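Local atomic coordinates of putative P450-like enzyme (Streptomyces himastatinicus ATCC 53653, PDB entry 5Z9J), a protein that binds heme and, as a member of the cytochrome P450 family, probably acts as a monooxygenase in bacterial secondary metabolism. Residues Ala46-Pro51 with Leu308-Gly313; Lys52-Asp57 with Arg289-Glu294; Ser56-Leu61 with Phe75-Pro80. All coordinates share one frame; numbering follows the deposited sequence.

Contact 1. Residues Ala46-Pro51 with Leu308-Gly313; sequences AILSNP and LLVWTG. With TAM (tris(hydroxyethyl)aminomethane), chain F.
I47 meets both L308 and V310, using a different branch of its side chain for each. With CG2 anti to the backbone N and CG1 beside it, the residue splits into two arms. The longer arm ends in CD1, which meets L308 CD2 tip to tip at 3.6 Å. The shorter arm lies against V310, where I47 CG2 and V310 CG2 come within 3.8 Å as the two side chains slide past each other in opposite directions. A branched, wholly apolar residue suits this place because one CB serves two neighbours that are spaced two residues apart and point the same way.

V310 divides its methyls in the same manner. Its CG1 stands anti to the backbone N (chi1 175°) and meets L48 CD2 at 4.3 Å, a looser approach. L48 also reaches T312, L48 CD1 lying 4.4 Å from T312 CG2.

All of this is a helix seated on a sheet: the last turn of helix 41-48, the B helix of the P450 fold, covers one face of strand 307-310 in the mixed sheet where that strand lies between strands 35-38 and 287-291. No hydrogen bond crosses the interface, and the touching side chains are buried. F54 and V38 extend the apolar patch round I47, while L48 also packs on V287 and R289.

Beyond the strand the chain makes an inverse gamma turn centred on W311, which is the N-cap residue of helix 312-315. One face of the W311 indole carries the bound tris(hydroxyethyl)aminomethane, whose C3 lies 3.4 Å from W311 CZ2, offset toward the ring's rim. Y39 meets the same indole at a shallow angle between ring planes, and W311 NE1 is hydrogen-bonded to N37 OD1.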
loop_
_atom_site.group_PDB
_atom_site.type_symbol
_atom_site.label_atom_id
_atom_site.label_comp_id
_atom_site.label_asym_id
_atom_site.label_seq_id
_atom_site.Cartn_x
_atom_site.Cartn_y
_atom_site.Cartn_z
ATOM N N ALA A 46 -11.560 2.318 15.857
ATOM C CA ALA A 46 -11.321 3.214 16.985
ATOM C C ALA A 46 -9.821 3.439 17.224
ATOM O O ALA A 46 -9.425 4.520 17.591
ATOM C CB ALA A 46 -11.948 2.691 18.211
ATOM N N ILE A 47 -9.017 2.391 17.090
ATOM C CA ILE A 47 -7.587 2.484 17.318
ATOM C C ILE A 47 -6.958 3.464 16.324
ATOM O O ILE A 47 -6.128 4.299 16.709
ATOM C CB ILE A 47 -6.882 1.087 17.219
ATOM C CG1 ILE A 47 -7.151 0.259 18.487
ATOM C CG2 ILE A 47 -5.352 1.248 17.016
ATOM C CD1 ILE A 47 -6.777 -1.219 18.352
ATOM N N LEU A 48 -7.359 3.334 15.065
ATOM C CA LEU A 48 -6.811 4.183 13.977
ATOM C C LEU A 48 -7.228 5.652 14.206
ATOM O O LEU A 48 -6.485 6.555 13.827
ATOM C CB LEU A 48 -7.289 3.679 12.600
ATOM C CG LEU A 48 -6.821 2.281 12.184
ATOM C CD1 LEU A 48 -7.458 1.881 10.850
ATOM C CD2 LEU A 48 -5.273 2.228 12.040
ATOM N N SER A 49 -8.396 5.875 14.843
ATOM C CA SER A 49 -8.871 7.235 15.133
ATOM C C SER A 49 -8.350 7.817 16.459
ATOM O O SER A 49 -8.721 8.916 16.863
ATOM C CB SER A 49 -10.403 7.269 15.137
ATOM O OG SER A 49 -10.866 6.792 13.901
ATOM N N ASN A 50 -7.519 7.052 17.150
ATOM C CA ASN A 50 -6.951 7.506 18.384
ATOM C C ASN A 50 -5.430 7.536 18.294
ATOM O O ASN A 50 -4.761 6.744 18.969
ATOM C CB ASN A 50 -7.395 6.580 19.521
ATOM C CG ASN A 50 -7.093 7.152 20.879
ATOM O OD1 ASN A 50 -6.342 8.123 20.992
ATOM N ND2 ASN A 50 -7.666 6.557 21.920
ATOM N N PRO A 51 -4.871 8.470 17.492
ATOM C CA PRO A 51 -3.403 8.483 17.331
ATOM C C PRO A 51 -2.636 8.971 18.567
ATOM O O PRO A 51 -1.469 8.616 18.705
ATOM C CB PRO A 51 -3.186 9.426 16.135
ATOM C CG PRO A 51 -4.319 10.349 16.194
ATOM C CD PRO A 51 -5.511 9.527 16.693
ATOM N N LEU A 308 1.363 -3.037 18.557
ATOM C CA LEU A 308 0.042 -3.534 18.211
ATOM C C LEU A 308 -0.166 -3.552 16.702
ATOM O O LEU A 308 -0.025 -2.513 16.007
ATOM C CB LEU A 308 -1.039 -2.708 18.920
ATOM C CG LEU A 308 -2.507 -3.089 18.697
ATOM C CD1 LEU A 308 -2.761 -4.371 19.395
ATOM C CD2 LEU A 308 -3.428 -2.019 19.295
ATOM N N LEU A 309 -0.463 -4.756 16.210
ATOM C CA LEU A 309 -0.801 -4.994 14.822
ATOM C C LEU A 309 -2.296 -4.937 14.647
ATOM O O LEU A 309 -3.027 -5.777 15.165
ATOM C CB LEU A 309 -0.286 -6.346 14.358
ATOM C CG LEU A 309 1.242 -6.413 14.461
ATOM C CD1 LEU A 309 1.801 -7.685 13.833
ATOM C CD2 LEU A 309 1.909 -5.156 13.910
ATOM N N VAL A 310 -2.725 -3.918 13.911
ATOM C CA VAL A 310 -4.109 -3.689 13.579
ATOM C C VAL A 310 -4.425 -4.415 12.253
ATOM O O VAL A 310 -3.943 -3.981 11.172
ATOM C CB VAL A 310 -4.398 -2.196 13.451
ATOM C CG1 VAL A 310 -5.816 -1.958 12.987
ATOM C CG2 VAL A 310 -4.068 -1.460 14.737
ATOM N N TRP A 311 -5.162 -5.541 12.327
ATOM C CA TRP A 311 -5.396 -6.334 11.101
ATOM C C TRP A 311 -6.645 -5.851 10.344
ATOM O O TRP A 311 -7.765 -6.342 10.527
ATOM C CB TRP A 311 -5.437 -7.824 11.412
ATOM C CG TRP A 311 -4.112 -8.299 11.921
ATOM C CD1 TRP A 311 -3.766 -8.567 13.229
ATOM C CD2 TRP A 311 -2.923 -8.543 11.134
ATOM N NE1 TRP A 311 -2.428 -8.951 13.294
ATOM C CE2 TRP A 311 -1.900 -8.954 12.029
ATOM C CE3 TRP A 311 -2.633 -8.460 9.770
ATOM C CZ2 TRP A 311 -0.603 -9.275 11.587
ATOM C CZ3 TRP A 311 -1.344 -8.772 9.337
ATOM C CH2 TRP A 311 -0.350 -9.171 10.247
ATOM N N THR A 312 -6.425 -4.821 9.529
ATOM C CA THR A 312 -7.416 -4.240 8.685
ATOM C C THR A 312 -7.948 -5.327 7.757
ATOM O O THR A 312 -9.168 -5.353 7.477
ATOM C CB THR A 312 -6.807 -3.068 7.870
ATOM O OG1 THR A 312 -5.635 -3.554 7.227
ATOM C CG2 THR A 312 -6.446 -1.917 8.790
ATOM N N GLY A 313 -7.103 -6.270 7.310
ATOM C CA GLY A 313 -7.634 -7.348 6.472
ATOM C C GLY A 313 -8.688 -8.178 7.232
ATOM O O GLY A 313 -9.731 -8.557 6.704
HETATM C C TAM F . -0.551 -13.587 13.262
HETATM C C1 TAM F . -1.390 -14.431 14.305
HETATM C C2 TAM F . -0.157 -14.418 12.029
HETATM C C3 TAM F . -1.366 -12.335 12.829
HETATM C C4 TAM F . -2.078 -15.637 13.658
HETATM C C5 TAM F . 0.655 -13.533 11.096
HETATM C C6 TAM F . -2.811 -12.636 12.370
HETATM N N TAM F . 0.673 -13.097 13.889
HETATM O O4 TAM F . -1.265 -16.790 13.773
HETATM O O5 TAM F . 1.447 -12.660 11.921
HETATM O O6 TAM F . -2.770 -13.326 11.139
#

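Contact 2. Residues Lys52-Asp57 with Arg289-Glu294; sequences KVFSSD and RATNSE. With HEM (protoporphyrin IX containing Fe), chain E.
S55 and A290 form the tight centre of this antiparallel pairing. Theirs is a hydrogen-bonded pair, with S55 N reaching A290 O at 2.7 Å and A290 N reaching S55 O at 2.8 Å. Next to it F54 and T291 make a non-hydrogen-bonded pair whose side chains lie side by side, F54 CE1 touching T291 CG2 at 3.7 Å. The beta-branched threonine gives this buried ring a methyl, while T291 OG1 bonds to P303 O. S55 OG accepts from D57 N in an ST turn, and D79 is its partner beyond the two segments.

The far end is looser and nearer solvent. N292 N still makes a nearly straight bond to V53 O (174°), but N292 ND2 reaches K52 O at 3.1 Å from above the carbonyl plane. CB of K52 points away from segment 289-294, and this long charged residue is exposed.

At the inner end a chi2 of -64° turns R289 CD aside, and beyond that bend the guanidinium meets the heme. R289 NH1 bonds to heme O1A at 2.9 Å and R289 NH2 to heme O2A at 2.7 Å. S56 OG sits over the centre of one guanidinium face, 3.2 Å from R289 CZ, without a hydrogen bond. An alanine in place of R289 would probably leave that propionate without this positive mate and open a gap beneath S56 OG. Reaching out from strand 287-291, the presumably positive guanidinium makes two bonds to the two oxygens of one propionate, which would help hold the heme by charge as well as by hydrogen bonds.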
loop_
_atom_site.group_PDB
_atom_site.type_symbol
_atom_site.label_atom_id
_atom_site.label_comp_id
_atom_site.label_asym_id
_atom_site.label_seq_id
_atom_site.Cartn_x
_atom_site.Cartn_y
_atom_site.Cartn_z
ATOM N N LYS A 52 -3.265 9.767 19.423
ATOM C CA LYS A 52 -2.631 10.247 20.647
ATOM C C LYS A 52 -2.280 9.047 21.534
ATOM O O LYS A 52 -1.247 9.025 22.189
ATOM C CB LYS A 52 -3.545 11.226 21.401
ATOM C CG LYS A 52 -3.845 12.532 20.641
ATOM C CD LYS A 52 -5.337 12.723 20.343
ATOM C CE LYS A 52 -6.222 12.214 21.475
ATOM N NZ LYS A 52 -7.701 12.346 21.200
ATOM N N VAL A 53 -3.166 8.060 21.581
ATOM C CA VAL A 53 -2.906 6.848 22.346
ATOM C C VAL A 53 -2.163 5.769 21.526
ATOM O O VAL A 53 -1.299 5.070 22.059
ATOM C CB VAL A 53 -4.210 6.271 22.941
ATOM C CG1 VAL A 53 -3.968 4.870 23.463
ATOM C CG2 VAL A 53 -4.708 7.183 24.085
ATOM N N PHE A 54 -2.520 5.599 20.251
ATOM C CA PHE A 54 -1.885 4.566 19.421
ATOM C C PHE A 54 -0.952 5.150 18.366
ATOM O O PHE A 54 -1.369 5.443 17.256
ATOM C CB PHE A 54 -2.951 3.693 18.776
ATOM C CG PHE A 54 -3.775 2.917 19.796
ATOM C CD1 PHE A 54 -3.294 1.729 20.362
ATOM C CD2 PHE A 54 -5.002 3.401 20.214
ATOM C CE1 PHE A 54 -4.083 1.012 21.316
ATOM C CE2 PHE A 54 -5.781 2.706 21.177
ATOM C CZ PHE A 54 -5.313 1.514 21.720
ATOM N N SER A 55 0.314 5.269 18.728
ATOM C CA SER A 55 1.298 5.934 17.897
ATOM C C SER A 55 1.629 5.175 16.618
ATOM O O SER A 55 1.673 3.956 16.579
ATOM C CB SER A 55 2.567 6.152 18.728
ATOM O OG SER A 55 3.597 6.721 17.955
ATOM N N SER A 56 1.929 5.926 15.571
ATOM C CA SER A 56 2.406 5.346 14.331
ATOM C C SER A 56 3.936 5.331 14.298
ATOM O O SER A 56 4.548 4.825 13.351
ATOM C CB SER A 56 1.850 6.135 13.154
ATOM O OG SER A 56 0.462 5.853 13.011
ATOM N N ASP A 57 4.566 5.886 15.322
ATOM C CA ASP A 57 6.035 5.849 15.400
ATOM C C ASP A 57 6.474 4.567 16.079
ATOM O O ASP A 57 6.872 4.585 17.243
ATOM C CB ASP A 57 6.581 7.074 16.133
ATOM C CG ASP A 57 8.114 7.103 16.171
ATOM O OD1 ASP A 57 8.757 6.328 15.447
ATOM O OD2 ASP A 57 8.677 7.893 16.947
ATOM N N ARG A 289 1.111 -0.218 15.174
ATOM C CA ARG A 289 0.877 0.893 16.072
ATOM C C ARG A 289 1.620 0.599 17.353
ATOM O O ARG A 289 1.851 -0.567 17.681
ATOM C CB ARG A 289 -0.625 1.070 16.307
ATOM C CG ARG A 289 -1.418 1.575 15.102
ATOM C CD ARG A 289 -0.983 2.964 14.699
ATOM N NE ARG A 289 -1.814 3.657 13.712
ATOM C CZ ARG A 289 -1.671 3.557 12.390
ATOM N NH1 ARG A 289 -0.785 2.731 11.877
ATOM N NH2 ARG A 289 -2.439 4.263 11.583
ATOM N N ALA A 290 2.006 1.637 18.083
ATOM C CA ALA A 290 2.697 1.477 19.355
ATOM C C ALA A 290 1.897 2.189 20.396
ATOM O O ALA A 290 1.487 3.325 20.158
ATOM C CB ALA A 290 4.131 2.050 19.292
ATOM N N THR A 291 1.635 1.526 21.526
ATOM C CA THR A 291 0.851 2.126 22.617
ATOM C C THR A 291 1.695 3.094 23.449
ATOM O O THR A 291 2.766 2.729 23.933
ATOM C CB THR A 291 0.186 1.049 23.566
ATOM O OG1 THR A 291 1.167 0.196 24.166
ATOM C CG2 THR A 291 -0.781 0.177 22.800
ATOM N N ASN A 292 1.192 4.323 23.604
ATOM C CA ASN A 292 1.838 5.359 24.401
ATOM C C ASN A 292 1.501 5.258 25.886
ATOM O O ASN A 292 2.247 5.759 26.734
ATOM C CB ASN A 292 1.430 6.753 23.879
ATOM C CG ASN A 292 2.135 7.123 22.558
ATOM O OD1 ASN A 292 3.093 6.475 22.159
ATOM N ND2 ASN A 292 1.693 8.188 21.925
ATOM N N SER A 293 0.390 4.588 26.194
ATOM C CA SER A 293 -0.083 4.422 27.576
ATOM C C SER A 293 -0.895 3.142 27.654
ATOM O O SER A 293 -1.197 2.538 26.619
ATOM C CB SER A 293 -0.938 5.593 28.030
ATOM O OG SER A 293 -2.061 5.723 27.174
ATOM N N GLU A 294 -1.199 2.694 28.870
ATOM C CA GLU A 294 -1.980 1.482 29.069
ATOM C C GLU A 294 -3.402 1.681 28.556
ATOM O O GLU A 294 -4.015 2.716 28.803
ATOM C CB GLU A 294 -1.988 1.082 30.546
ATOM C CG GLU A 294 -2.709 -0.216 30.863
ATOM C CD GLU A 294 -2.575 -0.636 32.337
ATOM O OE1 GLU A 294 -3.199 -0.006 33.221
ATOM O OE2 GLU A 294 -1.828 -1.601 32.606
HETATM C CHA HEM E . -1.527 5.606 3.682
HETATM C CHB HEM E . -3.307 1.664 1.607
HETATM C CHC HEM E . -2.106 3.513 -2.697
HETATM C CHD HEM E . 0.496 6.925 -0.593
HETATM C C1A HEM E . -2.153 4.385 3.560
HETATM C C2A HEM E . -2.726 3.550 4.618
HETATM C C3A HEM E . -3.239 2.461 4.039
HETATM C C4A HEM E . -2.988 2.566 2.593
HETATM C CMA HEM E . -3.934 1.297 4.758
HETATM C CAA HEM E . -2.756 3.864 6.129
HETATM C CBA HEM E . -1.401 3.572 6.787
HETATM C CGA HEM E . -1.490 3.592 8.318
HETATM O O1A HEM E . -0.514 3.219 9.015
HETATM O O2A HEM E . -2.513 4.005 8.893
HETATM C C1B HEM E . -3.194 1.858 0.259
HETATM C C2B HEM E . -3.799 1.019 -0.740
HETATM C C3B HEM E . -3.469 1.531 -1.932
HETATM C C4B HEM E . -2.626 2.694 -1.704
HETATM C CMB HEM E . -4.655 -0.209 -0.383
HETATM C CAB HEM E . -3.826 1.054 -3.344
HETATM C CBB HEM E . -4.626 0.017 -3.594
HETATM C C1C HEM E . -1.309 4.630 -2.531
HETATM C C2C HEM E . -0.742 5.484 -3.604
HETATM C C3C HEM E . -0.030 6.422 -2.996
HETATM C C4C HEM E . -0.107 6.176 -1.578
HETATM C CMC HEM E . -1.016 5.274 -5.105
HETATM C CAC HEM E . 0.822 7.598 -3.531
HETATM C CBC HEM E . 0.935 7.916 -4.812
HETATM C C1D HEM E . 0.221 6.852 0.734
HETATM C C2D HEM E . 0.842 7.678 1.726
HETATM C C3D HEM E . 0.193 7.279 3.040
HETATM C C4D HEM E . -0.750 6.242 2.732
HETATM C CMD HEM E . 1.940 8.751 1.522
HETATM C CAD HEM E . 0.555 7.832 4.422
HETATM C CBD HEM E . -0.336 9.000 4.786
HETATM C CGD HEM E . -0.070 9.362 6.237
HETATM O O1D HEM E . 0.571 8.578 6.976
HETATM O O2D HEM E . -0.533 10.448 6.672
HETATM N NA HEM E . -2.347 3.740 2.371
HETATM N NB HEM E . -2.466 2.866 -0.363
HETATM N NC HEM E . -0.866 5.097 -1.350
HETATM N ND HEM E . -0.744 6.030 1.347
HETATM FE FE HEM E . -1.693 4.553 0.497
#

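Contact 3. Residues Ser56-Leu61 with Phe75-Pro80; sequences SDTMRL and FAHTDP. With HEM (protoporphyrin IX containing Fe), chain E.
S56 OG (chi1 -73°) and D79 CG (chi1 -59°) both stand anti to their carbonyl carbons. The serine hydroxyl thereby stands toward the heme side, and a further turn about chi2 brings D79 OD1 to the backbone of S56. There S56 N donates to D79 OD1 at 2.9 Å, with an angle at the hydrogen of 160°, and the bond uses the syn lone pair of that oxygen. An aspartate fits because its second oxygen, OD2, remains to receive S55 OG.

S56 OG donates to a water 2.8 Å away. The same water donates to A76 O, 3.1 Å from the water O. Its other donated bond goes to heme O1A, 2.7 Å from the water O, and the three bonds fix it between the two loops and the propionate.

S56 O lies at the edge of the H77 imidazole, in its plane, 3.2 Å from H77 CD2. The same oxygen makes a weak bond to T58 N across the inverse gamma turn centred on D57. H77 ND1 is hydrogen-bonded to D74, while CD2 meets S56. D57 CB rests 3.5 Å from H77 O.

From the other loop F75 and A76 touch the heme directly. F75 presents its ring edge to the second propionate, F75 CE2 coming within 3.4 Å of heme CBD, while its side chain packs on helix 82-93. Two loop segments meeting beside the heme propionates, between helix 41-48 (B) and helix 82-93 (C), are typical of the B-C region of the cytochrome P450 fold.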
loop_
_atom_site.group_PDB
_atom_site.type_symbol
_atom_site.label_atom_id
_atom_site.label_comp_id
_atom_site.label_asym_id
_atom_site.label_seq_id
_atom_site.Cartn_x
_atom_site.Cartn_y
_atom_site.Cartn_z
ATOM N N SER A 56 1.929 5.926 15.571
ATOM C CA SER A 56 2.406 5.346 14.331
ATOM C C SER A 56 3.936 5.331 14.298
ATOM O O SER A 56 4.548 4.825 13.351
ATOM C CB SER A 56 1.850 6.135 13.154
ATOM O OG SER A 56 0.462 5.853 13.011
ATOM N N ASP A 57 4.566 5.886 15.322
ATOM C CA ASP A 57 6.035 5.849 15.400
ATOM C C ASP A 57 6.474 4.567 16.079
ATOM O O ASP A 57 6.872 4.585 17.243
ATOM C CB ASP A 57 6.581 7.074 16.133
ATOM C CG ASP A 57 8.114 7.103 16.171
ATOM O OD1 ASP A 57 8.757 6.328 15.447
ATOM O OD2 ASP A 57 8.677 7.893 16.947
ATOM N N THR A 58 6.397 3.445 15.371
ATOM C CA THR A 58 6.639 2.143 15.989
ATOM C C THR A 58 8.105 1.884 16.346
ATOM O O THR A 58 8.401 1.077 17.249
ATOM C CB THR A 58 6.143 1.014 15.073
ATOM O OG1 THR A 58 6.702 1.179 13.758
ATOM C CG2 THR A 58 4.605 1.028 14.970
ATOM N N MET A 59 9.012 2.570 15.648
ATOM C CA MET A 59 10.459 2.471 15.897
ATOM C C MET A 59 10.835 2.952 17.296
ATOM O O MET A 59 11.921 2.656 17.810
ATOM C CB MET A 59 11.249 3.270 14.839
ATOM C CG MET A 59 12.757 3.003 14.869
ATOM S SD MET A 59 13.765 3.826 13.586
ATOM C CE MET A 59 13.587 5.566 14.012
ATOM N N ARG A 60 9.970 3.766 17.893
ATOM C CA ARG A 60 10.185 4.193 19.278
ATOM C C ARG A 60 10.420 2.964 20.197
ATOM O O ARG A 60 11.169 3.045 21.166
ATOM C CB ARG A 60 8.997 5.023 19.787
ATOM C CG ARG A 60 9.152 5.479 21.248
ATOM C CD ARG A 60 7.997 6.351 21.770
ATOM N NE ARG A 60 6.755 5.579 21.974
ATOM C CZ ARG A 60 6.425 4.959 23.110
ATOM N NH1 ARG A 60 7.257 4.972 24.131
ATOM N NH2 ARG A 60 5.275 4.293 23.223
ATOM N N LEU A 61 9.824 1.820 19.870
ATOM C CA LEU A 61 9.885 0.661 20.772
ATOM C C LEU A 61 11.072 -0.252 20.496
ATOM O O LEU A 61 11.319 -1.196 21.236
ATOM C CB LEU A 61 8.615 -0.179 20.653
ATOM C CG LEU A 61 7.249 0.489 20.772
ATOM C CD1 LEU A 61 6.143 -0.578 20.777
ATOM C CD2 LEU A 61 7.175 1.346 22.013
ATOM N N PHE A 75 6.216 10.948 7.053
ATOM C CA PHE A 75 5.051 11.268 7.864
ATOM C C PHE A 75 4.152 10.067 8.130
ATOM O O PHE A 75 3.243 10.154 8.944
ATOM C CB PHE A 75 4.255 12.402 7.223
ATOM C CG PHE A 75 3.834 12.134 5.835
ATOM C CD1 PHE A 75 4.657 12.480 4.766
ATOM C CD2 PHE A 75 2.606 11.535 5.576
ATOM C CE1 PHE A 75 4.260 12.236 3.459
ATOM C CE2 PHE A 75 2.191 11.282 4.274
ATOM C CZ PHE A 75 3.032 11.638 3.196
ATOM N N ALA A 76 4.395 8.952 7.452
ATOM C CA ALA A 76 3.670 7.715 7.754
ATOM C C ALA A 76 4.036 7.220 9.154
ATOM O O ALA A 76 3.227 6.526 9.816
ATOM C CB ALA A 76 3.966 6.599 6.710
ATOM N N HIS A 77 5.239 7.569 9.623
ATOM C CA HIS A 77 5.609 7.176 10.966
ATOM C C HIS A 77 5.692 8.371 11.892
ATOM O O HIS A 77 6.334 8.324 12.903
ATOM C CB HIS A 77 6.934 6.408 10.953
ATOM C CG HIS A 77 6.825 5.071 10.301
ATOM N ND1 HIS A 77 7.320 4.802 9.040
ATOM C CD2 HIS A 77 6.189 3.944 10.703
ATOM C CE1 HIS A 77 7.039 3.550 8.720
ATOM N NE2 HIS A 77 6.356 3.007 9.714
ATOM N N THR A 78 4.996 9.435 11.553
ATOM C CA THR A 78 5.033 10.637 12.348
ATOM C C THR A 78 3.674 10.890 12.987
ATOM O O THR A 78 2.652 10.787 12.295
ATOM C CB THR A 78 5.410 11.834 11.449
ATOM O OG1 THR A 78 6.667 11.560 10.810
ATOM C CG2 THR A 78 5.509 13.095 12.247
ATOM N N ASP A 79 3.671 11.319 14.248
ATOM C CA ASP A 79 2.428 11.602 15.001
ATOM C C ASP A 79 2.134 13.103 15.069
ATOM O O ASP A 79 2.978 13.915 14.697
ATOM C CB ASP A 79 2.508 11.063 16.449
ATOM C CG ASP A 79 2.738 9.601 16.512
ATOM O OD1 ASP A 79 2.275 8.846 15.631
ATOM O OD2 ASP A 79 3.455 9.192 17.431
ATOM N N PRO A 80 0.934 13.480 15.552
ATOM C CA PRO A 80 0.781 14.908 15.860
ATOM C C PRO A 80 1.780 15.342 16.935
ATOM O O PRO A 80 2.237 14.510 17.697
ATOM C CB PRO A 80 -0.661 15.017 16.385
ATOM C CG PRO A 80 -1.088 13.598 16.695
ATOM C CD PRO A 80 -0.316 12.719 15.777
HETATM C CHA HEM E . -1.527 5.606 3.682
HETATM C CHB HEM E . -3.307 1.664 1.607
HETATM C CHC HEM E . -2.106 3.513 -2.697
HETATM C CHD HEM E . 0.496 6.925 -0.593
HETATM C C1A HEM E . -2.153 4.385 3.560
HETATM C C2A HEM E . -2.726 3.550 4.618
HETATM C C3A HEM E . -3.239 2.461 4.039
HETATM C C4A HEM E . -2.988 2.566 2.593
HETATM C CMA HEM E . -3.934 1.297 4.758
HETATM C CAA HEM E . -2.756 3.864 6.129
HETATM C CBA HEM E . -1.401 3.572 6.787
HETATM C CGA HEM E . -1.490 3.592 8.318
HETATM O O1A HEM E . -0.514 3.219 9.015
HETATM O O2A HEM E . -2.513 4.005 8.893
HETATM C C1B HEM E . -3.194 1.858 0.259
HETATM C C2B HEM E . -3.799 1.019 -0.740
HETATM C C3B HEM E . -3.469 1.531 -1.932
HETATM C C4B HEM E . -2.626 2.694 -1.704
HETATM C CMB HEM E . -4.655 -0.209 -0.383
HETATM C CAB HEM E . -3.826 1.054 -3.344
HETATM C CBB HEM E . -4.626 0.017 -3.594
HETATM C C1C HEM E . -1.309 4.630 -2.531
HETATM C C2C HEM E . -0.742 5.484 -3.604
HETATM C C3C HEM E . -0.030 6.422 -2.996
HETATM C C4C HEM E . -0.107 6.176 -1.578
HETATM C CMC HEM E . -1.016 5.274 -5.105
HETATM C CAC HEM E . 0.822 7.598 -3.531
HETATM C CBC HEM E . 0.935 7.916 -4.812
HETATM C C1D HEM E . 0.221 6.852 0.734
HETATM C C2D HEM E . 0.842 7.678 1.726
HETATM C C3D HEM E . 0.193 7.279 3.040
HETATM C C4D HEM E . -0.750 6.242 2.732
HETATM C CMD HEM E . 1.940 8.751 1.522
HETATM C CAD HEM E . 0.555 7.832 4.422
HETATM C CBD HEM E . -0.336 9.000 4.786
HETATM C CGD HEM E . -0.070 9.362 6.237
HETATM O O1D HEM E . 0.571 8.578 6.976
HETATM O O2D HEM E . -0.533 10.448 6.672
HETATM N NA HEM E . -2.347 3.740 2.371
HETATM N NB HEM E . -2.466 2.866 -0.363
HETATM N NC HEM E . -0.866 5.097 -1.350
HETATM N ND HEM E . -0.744 6.030 1.347
HETATM FE FE HEM E . -1.693 4.553 0.497
HETATM O O HOH W 1 0.356 5.444 10.254
#

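Overall arrangement
The three contacts are neighbours on one side of the protein. Contacts 1 and 2 have centres about 10 Å apart and share a sheet: L308 N is 2.7 Å from R289 O, a probable hydrogen bond between adjacent strands, and L48 CD2 packs 3.5 Å from R289 NH2. Contacts 2 and 3, centres about 9 Å apart, share S56 and D57 and are joined by S55 OG to D79 OD2, a probable hydrogen bond, short at 2.5 Å. Both reach one heme propionate, directly or through water, and H345, H83 and R87 also hydrogen-bond the heme. The tris(hydroxyethyl)aminomethane of contact 1 lies apart, its nearest approach to the R289 side chain about 14 Å.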